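Local coordinates for protein AxyAgu115A (Amphibacillus xylanus NBRC 15112, PDB 6NPS) that is a family GH115 alpha-glucuronidase that probably releases glucuronic acid side groups from the xylan of plant hemicellulose, at residues Y593-Q596 with E601-K604. The protein carries 3 engineered substitutions. Sequence-based numbering, arbitrary orientation.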
ATOM      1  N   TYR A 593      -5.538  -0.436   8.849  1.00 29.20           N
ATOM      2  CA  TYR A 593      -4.391  -0.461   9.758  1.00 35.93           C
ATOM      3  C   TYR A 593      -4.413  -1.721  10.626  1.00 36.81           C
ATOM      4  O   TYR A 593      -3.373  -2.364  10.843  1.00 32.73           O
ATOM      5  CB  TYR A 593      -4.413   0.808  10.627  1.00 34.94           C
ATOM      6  CG  TYR A 593      -3.337   0.885  11.697  1.00 37.16           C
ATOM      7  CD1 TYR A 593      -2.110   1.502  11.443  1.00 41.41           C
ATOM      8  CD2 TYR A 593      -3.542   0.332  12.952  1.00 37.39           C
ATOM      9  CE1 TYR A 593      -1.120   1.595  12.439  1.00 41.60           C
ATOM     10  CE2 TYR A 593      -2.554   0.400  13.954  1.00 45.82           C
ATOM     11  CZ  TYR A 593      -1.344   1.033  13.679  1.00 46.88           C
ATOM     12  OH  TYR A 593      -0.368   1.099  14.655  1.00 47.94           O
ATOM     13  N   ALA A 594      -5.584  -2.070  11.159  1.00 32.19           N
ATOM     14  CA  ALA A 594      -5.688  -3.286  11.962  1.00 30.82           C
ATOM     15  C   ALA A 594      -5.429  -4.524  11.120  1.00 27.92           C
ATOM     16  O   ALA A 594      -4.830  -5.509  11.598  1.00 29.33           O
ATOM     17  CB  ALA A 594      -7.075  -3.365  12.596  1.00 28.74           C
ATOM     18  N   ALA A 595      -5.813  -4.490   9.852  1.00 28.04           N
ATOM     19  CA  ALA A 595      -5.637  -5.684   9.023  1.00 27.59           C
ATOM     20  C   ALA A 595      -4.167  -5.952   8.696  1.00 28.89           C
ATOM     21  O   ALA A 595      -3.757  -7.112   8.634  1.00 26.96           O
ATOM     22  CB  ALA A 595      -6.442  -5.570   7.733  1.00 25.25           C
ATOM     23  N   GLN A 596      -3.350  -4.906   8.552  1.00 27.82           N
ATOM     24  CA  GLN A 596      -1.906  -5.071   8.350  1.00 29.67           C
ATOM     25  C   GLN A 596      -1.215  -5.662   9.571  1.00 28.86           C
ATOM     26  O   GLN A 596      -0.069  -6.136   9.468  1.00 32.86           O
ATOM     27  CB  GLN A 596      -1.260  -3.715   8.031  1.00 33.73           C
ATOM     28  CG  GLN A 596      -1.686  -3.162   6.641  1.00 40.92           C
ATOM     29  CD  GLN A 596      -1.514  -1.634   6.513  1.00 59.15           C
ATOM     30  OE1 GLN A 596      -1.324  -0.914   7.507  1.00 61.62           O
ATOM     31  NE2 GLN A 596      -1.589  -1.137   5.271  1.00 65.26           N
ATOM     32  N   GLU A 601     -10.031  -7.838  15.001  1.00 31.13           N
ATOM     33  CA  GLU A 601     -10.958  -6.709  15.077  1.00 32.69           C
ATOM     34  C   GLU A 601     -11.070  -5.946  13.766  1.00 35.49           C
ATOM     35  O   GLU A 601     -12.041  -5.199  13.583  1.00 29.98           O
ATOM     36  CB  GLU A 601     -10.530  -5.752  16.185  1.00 38.30           C
ATOM     37  CG  GLU A 601      -9.325  -4.896  15.840  1.00 53.24           C
ATOM     38  CD  GLU A 601      -8.816  -4.069  17.030  1.00 74.79           C
ATOM     39  OE1 GLU A 601      -8.365  -4.674  18.039  1.00 79.59           O
ATOM     40  OE2 GLU A 601      -8.869  -2.814  16.947  1.00 83.00           O
ATOM     41  N   ALA A 602     -10.132  -6.132  12.831  1.00 34.10           N
ATOM     42  CA  ALA A 602     -10.322  -5.573  11.489  1.00 29.25           C
ATOM     43  C   ALA A 602     -11.651  -5.983  10.869  1.00 31.28           C
ATOM     44  O   ALA A 602     -12.282  -5.200  10.152  1.00 32.64           O
ATOM     45  CB  ALA A 602      -9.183  -6.026  10.574  1.00 27.67           C
ATOM     46  N   ASN A 603     -12.082  -7.212  11.098  1.00 28.81           N
ATOM     47  CA  ASN A 603     -13.215  -7.734  10.344  1.00 30.03           C
ATOM     48  C   ASN A 603     -14.506  -7.010  10.718  1.00 34.13           C
ATOM     49  O   ASN A 603     -15.320  -6.660   9.845  1.00 33.89           O
ATOM     50  CB  ASN A 603     -13.290  -9.250  10.544  1.00 32.90           C
ATOM     51  CG  ASN A 603     -12.097  -9.966   9.898  1.00 36.78           C
ATOM     52  OD1 ASN A 603     -11.336  -9.356   9.144  1.00 29.92           O
ATOM     53  ND2 ASN A 603     -11.911 -11.235  10.216  1.00 36.51           N
ATOM     54  N   LYS A 604     -14.675  -6.702  11.999  1.00 32.67           N
ATOM     55  CA  LYS A 604     -15.824  -5.916  12.428  1.00 37.11           C
ATOM     56  C   LYS A 604     -15.769  -4.488  11.895  1.00 31.68           C
ATOM     57  O   LYS A 604     -16.811  -3.897  11.603  1.00 32.31           O
ATOM     58  CB  LYS A 604     -15.894  -5.902  13.957  1.00 47.75           C
ATOM     59  CG  LYS A 604     -17.254  -6.335  14.471  1.00 64.87           C
ATOM     60  CD  LYS A 604     -17.480  -7.837  14.262  1.00 72.21           C
ATOM     61  CE  LYS A 604     -16.653  -8.665  15.247  1.00 80.56           C
ATOM     62  NZ  LYS A 604     -16.518 -10.118  14.887  1.00 85.12           N
TER
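The backbone carbonyl of Ala-602, a residue packed against Ala-594 and Ala-595, accepts a hydrogen bond from the side-chain nitrogen ND2 of Asn-591. Asn-591 lies on the preceding helix, about one turn before Ala-594 and Ala-595, and the bond therefore ties the two helices together beside their alanine contact. Between residues 593-596 and 601-604 the contact is van der Waals, and it centres on one methyl group. CB of Ala-602 lies 3.8 Å from the backbone N of Ala-595, close to where the chain passes from Ala-594 to Ala-595. It meets the CB methyls of Ala-594 and Ala-595, each at 4.0 Å, in directions about 86° apart, and nests between them instead of meeting either alone. Short side chains let the backbones come close: the CA atoms of Ala-594 and Ala-602 are 5.2 Å apart. This is the turn of a helical hairpin, in which helix 564-596 runs out from the body of the enzyme, a short connection reverses the chain, and helix 601-629 returns beside it. Glu-601 adds one methylene, CG. With chi1 at 75°, CG is folded over the residue's own backbone, flanked by N and C, and reaches CB of Ala-594 at 4.2 Å. The extended next bond (chi2 -173°) then carries the carboxylate away from that methyl, toward Ser-705, where OE1 makes a weak hydrogen bond to OG, with a glycerol molecule about 3 Å from the Glu-601 side chain. Val-658 packs on both Ala-595 and Ala-602 and donates its backbone N-H to OD1 of Asn-603, while Val-654 of the second subunit packs on Ala-595, bringing the hairpin tip to the dimer interface.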